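Local coordinates for hypothetical protein Atu3615 (Agrobacterium tumefaciens str. C58, PDB 1ZNP) that is of unknown function but belongs to the cupin superfamily (DUF985), whose members are built round a small barrel of beta strands, at residues Glu17-Pro20 with Phe24-Gln27; Asp31-Gly34 with Gly38-Thr41; Ile43-Glu48 with Glu63-Tyr68; Asn106-Ala111 with Val134-Gly139. One frame throughout, in Å; residues are numbered along the deposited sequence.

How the contacts relate
Contacts 1, 2 and 3 follow one another along the chain and are tied by one strand pair: strand 24-30 carries half of contact 1, strand 41-48 half of contact 3, and contact 2 lies in the loop joining these strands. Phe24 O meets Leu46 N at 2.9 Å, a probable hydrogen bond that joins contact 1 directly to contact 3. Contact 2 is the outlier, with its centre about 19 Å from that of contact 3 and about 25 Å from that of contact 4. Contacts 3 and 4 meet inside the cupin barrel, where Trp65 NE1 lies 2.9 Å from Gln109 OE1 and Glu63 OE1 3.0 Å from Gln109 NE2, both probable hydrogen bonds.

Contact 1 of 4, residues Glu17-Pro20 with Phe24-Gln27; sequences EPHP and FYHQ
His19 lays the edge of its imidazole over one face of the Tyr25 ring. The leading atom, His19 CD2, sits 3.3 Å above the middle of the phenol ring and comes within 3.4 Å of Tyr25 CD2. With centroids 4.5 Å apart and planes at 73°, this is a T-shaped pair in which the histidine supplies the edge and the tyrosine the face. His19 reaches this position because its CG is anti to the backbone N (chi1 -172°), which carries the ring to the face of Tyr25. Its ND1 is hydrogen-bonded to the backbone N of Glu21, a second hold that should limit rotation of the imidazole.

The backbones that carry the rings form a short antiparallel beta hairpin. Glu17 and Tyr25 are a hydrogen-bonded pair: Glu17 N gives to Tyr25 O at 2.8 Å, and Tyr25 N to Glu17 O at 2.6 Å. Glu17 O also receives a CA-H...O contact from Phe24 CA at 3.1 Å. Pro18 and Phe24 form the next, non-hydrogen-bonded pair, a place where proline forfeits no cross-strand bond. Pro18 CD lies 4.1 Å from Phe24 CD2.

Tyr25 also touches Ile43, Tyr45 and Phe130. Strand 24-30 runs between strand 17-18 and strand 41-48, to which Phe24 and His26 are bonded through their backbones, placing the hairpin at one margin of the main sheet.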
loop_
_atom_site.group_PDB
_atom_site.type_symbol
_atom_site.label_atom_id
_atom_site.label_comp_id
_atom_site.label_asym_id
_atom_site.label_seq_id
_atom_site.Cartn_x
_atom_site.Cartn_y
_atom_site.Cartn_z
ATOM N N GLU A 17 -21.018 -13.909 12.581
ATOM C CA GLU A 17 -20.548 -15.031 13.386
ATOM C C GLU A 17 -19.027 -15.008 13.314
ATOM O O GLU A 17 -18.455 -14.561 12.320
ATOM C CB GLU A 17 -21.077 -16.348 12.813
ATOM C CG GLU A 17 -22.601 -16.424 12.721
ATOM C CD GLU A 17 -23.262 -16.790 14.044
ATOM O OE1 GLU A 17 -22.781 -16.335 15.114
ATOM O OE2 GLU A 17 -24.274 -17.530 14.009
ATOM N N PRO A 18 -18.346 -15.487 14.364
ATOM C CA PRO A 18 -16.880 -15.491 14.356
ATOM C C PRO A 18 -16.291 -16.210 13.154
ATOM O O PRO A 18 -16.711 -17.311 12.796
ATOM C CB PRO A 18 -16.525 -16.168 15.682
ATOM C CG PRO A 18 -17.707 -17.051 15.948
ATOM C CD PRO A 18 -18.864 -16.169 15.562
ATOM N N HIS A 19 -15.308 -15.579 12.527
ATOM C CA HIS A 19 -14.676 -16.156 11.355
ATOM C C HIS A 19 -13.452 -16.947 11.784
ATOM O O HIS A 19 -12.811 -16.623 12.776
ATOM C CB HIS A 19 -14.295 -15.040 10.377
ATOM C CG HIS A 19 -13.814 -15.536 9.052
ATOM N ND1 HIS A 19 -12.555 -16.070 8.871
ATOM C CD2 HIS A 19 -14.444 -15.639 7.859
ATOM C CE1 HIS A 19 -12.435 -16.485 7.623
ATOM N NE2 HIS A 19 -13.566 -16.237 6.988
ATOM N N PRO A 20 -13.114 -18.010 11.044
ATOM C CA PRO A 20 -11.940 -18.799 11.428
ATOM C C PRO A 20 -10.639 -18.016 11.559
ATOM O O PRO A 20 -9.760 -18.413 12.315
ATOM C CB PRO A 20 -11.870 -19.859 10.333
ATOM C CG PRO A 20 -13.310 -20.065 9.990
ATOM C CD PRO A 20 -13.842 -18.657 9.936
ATOM N N PHE A 24 -15.652 -11.289 12.940
ATOM C CA PHE A 24 -16.983 -11.830 12.725
ATOM C C PHE A 24 -17.368 -11.614 11.268
ATOM O O PHE A 24 -16.939 -10.641 10.646
ATOM C CB PHE A 24 -17.987 -11.142 13.661
ATOM C CG PHE A 24 -17.589 -11.198 15.101
ATOM C CD1 PHE A 24 -16.593 -10.358 15.590
ATOM C CD2 PHE A 24 -18.153 -12.138 15.953
ATOM C CE1 PHE A 24 -16.162 -10.456 16.908
ATOM C CE2 PHE A 24 -17.732 -12.252 17.274
ATOM C CZ PHE A 24 -16.733 -11.408 17.757
ATOM N N TYR A 25 -18.183 -12.501 10.717
ATOM C CA TYR A 25 -18.550 -12.357 9.323
ATOM C C TYR A 25 -19.872 -13.032 8.989
ATOM O O TYR A 25 -20.459 -13.734 9.809
ATOM C CB TYR A 25 -17.446 -12.955 8.445
ATOM C CG TYR A 25 -17.630 -14.432 8.148
ATOM C CD1 TYR A 25 -17.899 -14.864 6.854
ATOM C CD2 TYR A 25 -17.563 -15.393 9.163
ATOM C CE1 TYR A 25 -18.101 -16.207 6.568
ATOM C CE2 TYR A 25 -17.765 -16.754 8.884
ATOM C CZ TYR A 25 -18.034 -17.145 7.580
ATOM O OH TYR A 25 -18.237 -18.469 7.268
ATOM N N HIS A 26 -20.333 -12.808 7.768
ATOM C CA HIS A 26 -21.562 -13.407 7.283
ATOM C C HIS A 26 -21.484 -13.380 5.771
ATOM O O HIS A 26 -21.217 -12.338 5.182
ATOM C CB HIS A 26 -22.793 -12.620 7.757
ATOM C CG HIS A 26 -24.065 -13.049 7.096
ATOM N ND1 HIS A 26 -24.701 -14.237 7.398
ATOM C CD2 HIS A 26 -24.791 -12.477 6.105
ATOM C CE1 HIS A 26 -25.760 -14.378 6.620
ATOM N NE2 HIS A 26 -25.837 -13.324 5.827
ATOM N N GLN A 27 -21.696 -14.527 5.142
ATOM C CA GLN A 27 -21.658 -14.587 3.686
ATOM C C GLN A 27 -22.992 -14.021 3.221
ATOM O O GLN A 27 -24.050 -14.427 3.698
ATOM C CB GLN A 27 -21.481 -16.028 3.202
ATOM C CG GLN A 27 -21.386 -16.165 1.689
ATOM C CD GLN A 27 -21.123 -17.595 1.243
ATOM O OE1 GLN A 27 -20.075 -18.169 1.534
ATOM N NE2 GLN A 27 -22.083 -18.178 0.538
#

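Contact 2 of 4, residues Asp31-Gly34 with Gly38-Thr41; sequences DKAG and GHST
An Asx turn shapes the arm in which Asp31 faces His39 and Ser40: Ala33 N donates to Asp31 OD2 at 2.8 Å, coming from above the carboxylate plane. The other carboxylate oxygen, Asp31 OD1, faces His39 CB, and the carboxylate stands almost upright to the imidazole, the planes 84° apart. A water donates to Asp31 OD1 at 2.7 Å and is also hydrogen-bonded to Ser40 OG, so it bridges the two sides.

The segments are the two arms of the loop that closes the beta hairpin of strands 24-30 and 41-48. Near the strands, Asp31 N gives a nearly linear bond of 3.1 Å to Ser40 O. Farther out, His39 N donates to Ala33 O at 2.7 Å in the carbonyl plane. Ala33 O also takes a CA-H...O contact from Gly38 CA at 3.2 Å.

Gly34 packs its CA over the face of His39, 3.5 Å from the ring centroid, a CH-pi contact, while Ala33 CB reaches His39 CD2 at 3.5 Å. Gly34 and Gly38 both have positive phi, and their bare CA atoms let the arms close up, Gly38 CA lying 3.2 Å from Asp31 O.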
loop_
_atom_site.group_PDB
_atom_site.type_symbol
_atom_site.label_atom_id
_atom_site.label_comp_id
_atom_site.label_asym_id
_atom_site.label_seq_id
_atom_site.Cartn_x
_atom_site.Cartn_y
_atom_site.Cartn_z
ATOM N N ASP A 31 -22.781 -16.531 -6.243
ATOM C CA ASP A 31 -23.404 -16.538 -7.556
ATOM C C ASP A 31 -23.845 -17.946 -7.943
ATOM O O ASP A 31 -23.097 -18.897 -7.771
ATOM C CB ASP A 31 -22.403 -15.994 -8.579
ATOM C CG ASP A 31 -23.068 -15.498 -9.841
ATOM O OD1 ASP A 31 -22.503 -14.578 -10.466
ATOM O OD2 ASP A 31 -24.143 -16.027 -10.212
ATOM N N LYS A 32 -25.056 -18.078 -8.468
ATOM C CA LYS A 32 -25.541 -19.395 -8.873
ATOM C C LYS A 32 -24.856 -19.777 -10.173
ATOM O O LYS A 32 -24.785 -20.951 -10.530
ATOM C CB LYS A 32 -27.056 -19.392 -9.081
ATOM C CG LYS A 32 -27.866 -18.827 -7.920
ATOM C CD LYS A 32 -27.455 -19.402 -6.562
ATOM C CE LYS A 32 -28.309 -18.774 -5.455
ATOM N NZ LYS A 32 -27.726 -18.932 -4.093
ATOM N N ALA A 33 -24.343 -18.764 -10.865
ATOM C CA ALA A 33 -23.637 -18.930 -12.130
ATOM C C ALA A 33 -22.151 -19.160 -11.883
ATOM O O ALA A 33 -21.583 -18.612 -10.945
ATOM C CB ALA A 33 -23.816 -17.675 -12.997
ATOM N N GLY A 34 -21.526 -19.968 -12.732
ATOM C CA GLY A 34 -20.106 -20.220 -12.597
ATOM C C GLY A 34 -19.718 -21.373 -11.702
ATOM O O GLY A 34 -18.816 -21.245 -10.863
ATOM N N GLY A 38 -19.399 -20.584 -7.802
ATOM C CA GLY A 38 -20.024 -19.369 -8.280
ATOM C C GLY A 38 -18.984 -18.434 -8.883
ATOM O O GLY A 38 -17.818 -18.468 -8.491
ATOM N N HIS A 39 -19.385 -17.612 -9.848
ATOM C CA HIS A 39 -18.446 -16.682 -10.440
ATOM C C HIS A 39 -17.813 -15.859 -9.320
ATOM O O HIS A 39 -16.691 -15.405 -9.458
ATOM C CB HIS A 39 -19.126 -15.742 -11.449
ATOM C CG HIS A 39 -19.475 -16.400 -12.744
ATOM N ND1 HIS A 39 -18.593 -17.211 -13.427
ATOM C CD2 HIS A 39 -20.592 -16.336 -13.506
ATOM C CE1 HIS A 39 -19.151 -17.614 -14.554
ATOM N NE2 HIS A 39 -20.364 -17.097 -14.627
ATOM N N SER A 40 -18.528 -15.662 -8.214
ATOM C CA SER A 40 -17.959 -14.910 -7.103
ATOM C C SER A 40 -18.772 -15.033 -5.819
ATOM O O SER A 40 -19.847 -15.621 -5.817
ATOM C CB SER A 40 -17.854 -13.433 -7.470
ATOM O OG SER A 40 -19.127 -12.805 -7.411
ATOM N N THR A 41 -18.234 -14.488 -4.729
ATOM C CA THR A 41 -18.925 -14.465 -3.440
ATOM C C THR A 41 -18.664 -13.101 -2.808
ATOM O O THR A 41 -17.727 -12.388 -3.205
ATOM C CB THR A 41 -18.436 -15.541 -2.430
ATOM O OG1 THR A 41 -17.067 -15.302 -2.101
ATOM C CG2 THR A 41 -18.612 -16.954 -2.988
HETATM O O HOH W 1 -20.858 -12.797 -9.387
#

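Contact 3 of 4, residues Ile43-Glu48 with Glu63-Tyr68; sequences IYYLLE and EVWHYY
Tyr45 OH is held by two oxygens: it is hydrogen-bonded to Gly22 O and, weakly, to Ser53 OG. With its hydroxyl so anchored, the ring of Tyr45 turns a flank to Trp65 in the interior of the cupin barrel. Strands 41-48 and 63-68 are not neighbours there. Strand 117-124 runs between them, antiparallel to both, and the CA atoms of Tyr45 and Trp65 are 9.5 Å apart, a gap bridged here by the two rings.

Tyr45 CE2 comes within 3.8 Å of Trp65 CH2, and Tyr45 CD2 lies 4.0 Å from the same atom. The rings are almost perpendicular, at 87°, but their centroids are 5.7 Å apart and the approach is oblique, so carbon rims do the touching. Tyr45 has CG anti to the backbone N (chi1 -175°), which extends the ring toward the indole, while Trp65 is steadied by a bond from NE1 to Gln109 OE1 of strand 108-113. Tyr45 also rests on Val120 of the intervening strand.

Tyr44, the next residue back, goes to the other side of the sheet and packs on Leu14 of helix 7-14. There it meets Tyr68, the two side chains crossing at about a right angle. Tyr68 CE2 lies in the plane of the Tyr44 ring, at its edge, 3.8 Å from Tyr44 CE2 and 3.9 Å from Tyr44 CD2.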
loop_
_atom_site.group_PDB
_atom_site.type_symbol
_atom_site.label_atom_id
_atom_site.label_comp_id
_atom_site.label_asym_id
_atom_site.label_seq_id
_atom_site.Cartn_x
_atom_site.Cartn_y
_atom_site.Cartn_z
ATOM N N ILE A 43 -19.114 -10.917 1.214
ATOM C CA ILE A 43 -19.176 -11.155 2.645
ATOM C C ILE A 43 -19.141 -9.847 3.437
ATOM O O ILE A 43 -18.622 -8.852 2.961
ATOM C CB ILE A 43 -17.957 -12.038 3.042
ATOM C CG1 ILE A 43 -18.417 -13.458 3.330
ATOM C CG2 ILE A 43 -17.150 -11.405 4.159
ATOM C CD1 ILE A 43 -18.206 -14.411 2.156
ATOM N N TYR A 44 -19.724 -9.857 4.629
ATOM C CA TYR A 44 -19.684 -8.716 5.536
ATOM C C TYR A 44 -18.616 -9.211 6.516
ATOM O O TYR A 44 -18.642 -10.376 6.908
ATOM C CB TYR A 44 -21.022 -8.523 6.272
ATOM C CG TYR A 44 -22.022 -7.630 5.566
ATOM C CD1 TYR A 44 -23.386 -7.901 5.619
ATOM C CD2 TYR A 44 -21.598 -6.544 4.806
ATOM C CE1 TYR A 44 -24.308 -7.121 4.917
ATOM C CE2 TYR A 44 -22.500 -5.759 4.108
ATOM C CZ TYR A 44 -23.855 -6.051 4.162
ATOM O OH TYR A 44 -24.738 -5.272 3.454
ATOM N N TYR A 45 -17.668 -8.354 6.884
ATOM C CA TYR A 45 -16.600 -8.751 7.794
ATOM C C TYR A 45 -16.296 -7.615 8.776
ATOM O O TYR A 45 -16.286 -6.442 8.395
ATOM C CB TYR A 45 -15.346 -9.104 6.983
ATOM C CG TYR A 45 -14.201 -9.659 7.801
ATOM C CD1 TYR A 45 -14.305 -10.891 8.445
ATOM C CD2 TYR A 45 -12.998 -8.965 7.908
ATOM C CE1 TYR A 45 -13.227 -11.421 9.177
ATOM C CE2 TYR A 45 -11.924 -9.482 8.631
ATOM C CZ TYR A 45 -12.046 -10.707 9.258
ATOM O OH TYR A 45 -10.977 -11.223 9.949
ATOM N N LEU A 46 -16.032 -7.963 10.032
ATOM C CA LEU A 46 -15.770 -6.952 11.043
ATOM C C LEU A 46 -14.670 -7.276 12.043
ATOM O O LEU A 46 -14.567 -8.396 12.548
ATOM C CB LEU A 46 -17.067 -6.643 11.808
ATOM C CG LEU A 46 -16.969 -5.634 12.962
ATOM C CD1 LEU A 46 -18.253 -4.851 13.095
ATOM C CD2 LEU A 46 -16.665 -6.357 14.250
ATOM N N LEU A 47 -13.843 -6.276 12.326
ATOM C CA LEU A 47 -12.778 -6.423 13.304
ATOM C C LEU A 47 -13.009 -5.345 14.360
ATOM O O LEU A 47 -13.613 -4.324 14.071
ATOM C CB LEU A 47 -11.408 -6.226 12.646
ATOM C CG LEU A 47 -11.022 -7.168 11.501
ATOM C CD1 LEU A 47 -9.731 -6.680 10.889
ATOM C CD2 LEU A 47 -10.867 -8.593 11.999
ATOM N N GLU A 48 -12.552 -5.584 15.584
ATOM C CA GLU A 48 -12.714 -4.605 16.658
ATOM C C GLU A 48 -11.341 -4.410 17.239
ATOM O O GLU A 48 -10.419 -5.139 16.896
ATOM C CB GLU A 48 -13.622 -5.131 17.766
ATOM C CG GLU A 48 -14.664 -6.136 17.342
ATOM C CD GLU A 48 -15.491 -6.631 18.516
ATOM O OE1 GLU A 48 -16.225 -7.627 18.347
ATOM O OE2 GLU A 48 -15.407 -6.018 19.604
ATOM N N GLU A 63 -9.134 -11.577 -3.804
ATOM C CA GLU A 63 -10.074 -11.038 -2.853
ATOM C C GLU A 63 -9.948 -9.519 -2.809
ATOM O O GLU A 63 -8.849 -8.980 -2.732
ATOM C CB GLU A 63 -9.815 -11.632 -1.471
ATOM C CG GLU A 63 -10.711 -11.053 -0.388
ATOM C CD GLU A 63 -10.831 -11.964 0.815
ATOM O OE1 GLU A 63 -9.799 -12.535 1.226
ATOM O OE2 GLU A 63 -11.956 -12.096 1.347
ATOM N N VAL A 64 -11.074 -8.824 -2.888
ATOM C CA VAL A 64 -11.045 -7.379 -2.830
ATOM C C VAL A 64 -11.733 -6.899 -1.555
ATOM O O VAL A 64 -12.870 -7.294 -1.257
ATOM C CB VAL A 64 -11.758 -6.758 -4.036
ATOM C CG1 VAL A 64 -11.745 -5.236 -3.913
ATOM C CG2 VAL A 64 -11.097 -7.230 -5.329
ATOM N N TRP A 65 -11.036 -6.045 -0.812
ATOM C CA TRP A 65 -11.567 -5.493 0.428
ATOM C C TRP A 65 -12.258 -4.156 0.178
ATOM O O TRP A 65 -11.796 -3.350 -0.628
ATOM C CB TRP A 65 -10.442 -5.317 1.456
ATOM C CG TRP A 65 -9.962 -6.600 2.085
ATOM C CD1 TRP A 65 -9.420 -7.680 1.448
ATOM C CD2 TRP A 65 -9.936 -6.909 3.487
ATOM N NE1 TRP A 65 -9.056 -8.640 2.364
ATOM C CE2 TRP A 65 -9.362 -8.193 3.622
ATOM C CE3 TRP A 65 -10.342 -6.223 4.642
ATOM C CZ2 TRP A 65 -9.183 -8.805 4.863
ATOM C CZ3 TRP A 65 -10.165 -6.832 5.877
ATOM C CH2 TRP A 65 -9.588 -8.112 5.976
ATOM N N HIS A 66 -13.377 -3.934 0.865
ATOM C CA HIS A 66 -14.145 -2.698 0.713
ATOM C C HIS A 66 -14.477 -2.121 2.087
ATOM O O HIS A 66 -15.032 -2.823 2.944
ATOM C CB HIS A 66 -15.456 -2.964 -0.045
ATOM C CG HIS A 66 -15.277 -3.719 -1.329
ATOM N ND1 HIS A 66 -15.094 -5.087 -1.370
ATOM C CD2 HIS A 66 -15.259 -3.302 -2.615
ATOM C CE1 HIS A 66 -14.975 -5.478 -2.625
ATOM N NE2 HIS A 66 -15.074 -4.414 -3.400
ATOM N N TYR A 67 -14.144 -0.850 2.292
ATOM C CA TYR A 67 -14.416 -0.191 3.558
ATOM C C TYR A 67 -15.863 0.289 3.618
ATOM O O TYR A 67 -16.345 0.884 2.658
ATOM C CB TYR A 67 -13.479 1.005 3.743
ATOM C CG TYR A 67 -13.949 1.952 4.818
ATOM C CD1 TYR A 67 -14.873 2.965 4.533
ATOM C CD2 TYR A 67 -13.524 1.799 6.137
ATOM C CE1 TYR A 67 -15.364 3.800 5.539
ATOM C CE2 TYR A 67 -14.005 2.626 7.148
ATOM C CZ TYR A 67 -14.927 3.622 6.847
ATOM O OH TYR A 67 -15.425 4.402 7.869
ATOM N N TYR A 68 -16.558 0.045 4.733
ATOM C CA TYR A 68 -17.945 0.504 4.830
ATOM C C TYR A 68 -18.166 1.485 5.964
ATOM O O TYR A 68 -18.808 2.517 5.782
ATOM C CB TYR A 68 -18.934 -0.663 5.015
ATOM C CG TYR A 68 -19.047 -1.633 3.847
ATOM C CD1 TYR A 68 -18.967 -1.193 2.524
ATOM C CD2 TYR A 68 -19.248 -2.992 4.068
ATOM C CE1 TYR A 68 -19.083 -2.094 1.449
ATOM C CE2 TYR A 68 -19.365 -3.892 3.013
ATOM C CZ TYR A 68 -19.278 -3.448 1.709
ATOM O OH TYR A 68 -19.355 -4.358 0.673
#

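Contact 4 of 4, residues Asn106-Ala111 with Val134-Gly139; sequences NCWQSA and VMAEPG
Val134 is the first residue of its segment to meet Trp108: its carbonyl O lies 3.9 Å from Trp108 CZ3, approaching the indole obliquely. Its side chain also touches Arg57, on strand 56-58, which pairs with strand 133-135 to make a small antiparallel two-stranded sheet. At Met135, present as selenomethionine, the side chain leaves the backbone away from the 106-111 segment and touches His56, and it is the backbone that makes contact. Met135 C sits in the plane of the indole, at the edge, again 3.9 Å from Trp108 CZ3. Ala136, where the strand has given way to loop, comes nearest. Its N is 3.5 Å from Trp108 CZ3, and its methyl CB packs 3.7 Å from Trp108 CZ3 and 3.9 Å from Trp108 CH2. Ala136 touches Trp55 as well.

Trp108 presents only the far corner of its six-membered ring to this strand end. With CG anti to the carbonyl carbon (chi1 -73°), the indole projects from strand 108-113 of this cupin fold, whose backbone is bonded to Ser78 through Trp108 and to His56 through Gln109, and spans 8.6 Å between the CA atoms of Trp108 and Met135. Its ring also meets that of Trp140, their planes at about 40°.

Carbon rim against peptide and methyl, with no hydrogen bond between the segments, implies a contact that rests on van der Waals packing and shape.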
loop_
_atom_site.group_PDB
_atom_site.type_symbol
_atom_site.label_atom_id
_atom_site.label_comp_id
_atom_site.label_asym_id
_atom_site.label_seq_id
_atom_site.Cartn_x
_atom_site.Cartn_y
_atom_site.Cartn_z
ATOM N N ASN A 106 -3.616 -16.155 -3.899
ATOM C CA ASN A 106 -2.598 -16.896 -3.173
ATOM C C ASN A 106 -1.595 -16.014 -2.444
ATOM O O ASN A 106 -0.513 -16.469 -2.093
ATOM C CB ASN A 106 -1.841 -17.839 -4.104
ATOM C CG ASN A 106 -1.081 -18.912 -3.344
ATOM O OD1 ASN A 106 -0.044 -19.392 -3.795
ATOM N ND2 ASN A 106 -1.601 -19.298 -2.188
ATOM N N CYS A 107 -1.949 -14.753 -2.211
ATOM C CA CYS A 107 -1.058 -13.848 -1.493
ATOM C C CYS A 107 -1.428 -13.811 -0.013
ATOM O O CYS A 107 -2.600 -13.696 0.333
ATOM C CB CYS A 107 -1.168 -12.442 -2.072
ATOM S SG CYS A 107 -0.354 -11.180 -1.069
ATOM N N TRP A 108 -0.436 -13.907 0.861
ATOM C CA TRP A 108 -0.701 -13.865 2.291
ATOM C C TRP A 108 -1.328 -12.526 2.686
ATOM O O TRP A 108 -0.955 -11.475 2.152
ATOM C CB TRP A 108 0.594 -14.077 3.088
ATOM C CG TRP A 108 1.110 -15.493 3.080
ATOM C CD1 TRP A 108 2.172 -15.976 2.371
ATOM C CD2 TRP A 108 0.574 -16.602 3.803
ATOM N NE1 TRP A 108 2.331 -17.318 2.610
ATOM C CE2 TRP A 108 1.361 -17.727 3.486
ATOM C CE3 TRP A 108 -0.499 -16.754 4.693
ATOM C CZ2 TRP A 108 1.113 -18.994 4.026
ATOM C CZ3 TRP A 108 -0.747 -18.013 5.232
ATOM C CH2 TRP A 108 0.058 -19.118 4.895
ATOM N N GLN A 109 -2.266 -12.566 3.631
ATOM C CA GLN A 109 -2.937 -11.356 4.082
ATOM C C GLN A 109 -3.376 -11.376 5.542
ATOM O O GLN A 109 -3.772 -12.409 6.071
ATOM C CB GLN A 109 -4.155 -11.082 3.199
ATOM C CG GLN A 109 -5.201 -12.174 3.235
ATOM C CD GLN A 109 -6.440 -11.818 2.438
ATOM O OE1 GLN A 109 -7.065 -10.779 2.671
ATOM N NE2 GLN A 109 -6.808 -12.682 1.496
ATOM N N SER A 110 -3.290 -10.216 6.191
ATOM C CA SER A 110 -3.701 -10.068 7.586
ATOM C C SER A 110 -4.119 -8.620 7.768
ATOM O O SER A 110 -3.698 -7.752 7.010
ATOM C CB SER A 110 -2.556 -10.408 8.546
ATOM O OG SER A 110 -1.447 -9.560 8.349
ATOM N N ALA A 111 -4.956 -8.357 8.762
ATOM C CA ALA A 111 -5.417 -7.007 8.980
ATOM C C ALA A 111 -5.797 -6.746 10.429
ATOM O O ALA A 111 -5.911 -7.662 11.235
ATOM C CB ALA A 111 -6.605 -6.725 8.067
ATOM N N VAL A 134 -6.216 -21.207 3.658
ATOM C CA VAL A 134 -5.091 -21.702 4.433
ATOM C C VAL A 134 -4.555 -20.607 5.330
ATOM O O VAL A 134 -4.377 -19.464 4.898
ATOM C CB VAL A 134 -3.932 -22.159 3.547
ATOM C CG1 VAL A 134 -2.829 -22.738 4.423
ATOM C CG2 VAL A 134 -4.412 -23.169 2.536
HETATM N N MSE A 135 -4.284 -20.960 6.577
HETATM C CA MSE A 135 -3.754 -20.000 7.529
HETATM C C MSE A 135 -2.322 -20.331 7.874
HETATM O O MSE A 135 -1.869 -21.461 7.673
HETATM C CB MSE A 135 -4.587 -20.007 8.801
HETATM C CG MSE A 135 -5.981 -19.503 8.587
HETATM SE SE MSE A 135 -6.995 -19.620 10.188
HETATM C CE MSE A 135 -6.170 -18.144 11.154
ATOM N N ALA A 136 -1.608 -19.336 8.383
ATOM C CA ALA A 136 -0.229 -19.543 8.792
ATOM C C ALA A 136 -0.274 -20.022 10.234
ATOM O O ALA A 136 -1.267 -19.818 10.927
ATOM C CB ALA A 136 0.548 -18.243 8.696
ATOM N N GLU A 137 0.790 -20.666 10.685
ATOM C CA GLU A 137 0.840 -21.135 12.061
ATOM C C GLU A 137 0.809 -19.873 12.909
ATOM O O GLU A 137 1.451 -18.882 12.566
ATOM C CB GLU A 137 2.140 -21.909 12.300
ATOM C CG GLU A 137 2.529 -22.798 11.122
ATOM C CD GLU A 137 1.492 -23.876 10.816
ATOM O OE1 GLU A 137 1.388 -24.289 9.634
ATOM O OE2 GLU A 137 0.790 -24.315 11.758
ATOM N N PRO A 138 0.057 -19.881 14.017
ATOM C CA PRO A 138 0.006 -18.678 14.854
ATOM C C PRO A 138 1.402 -18.209 15.254
ATOM O O PRO A 138 2.293 -19.024 15.492
ATOM C CB PRO A 138 -0.833 -19.123 16.049
ATOM C CG PRO A 138 -0.530 -20.585 16.145
ATOM C CD PRO A 138 -0.594 -21.016 14.694
ATOM N N GLY A 139 1.587 -16.894 15.317
ATOM C CA GLY A 139 2.884 -16.348 15.674
ATOM C C GLY A 139 3.722 -16.083 14.436
ATOM O O GLY A 139 4.540 -15.153 14.407
#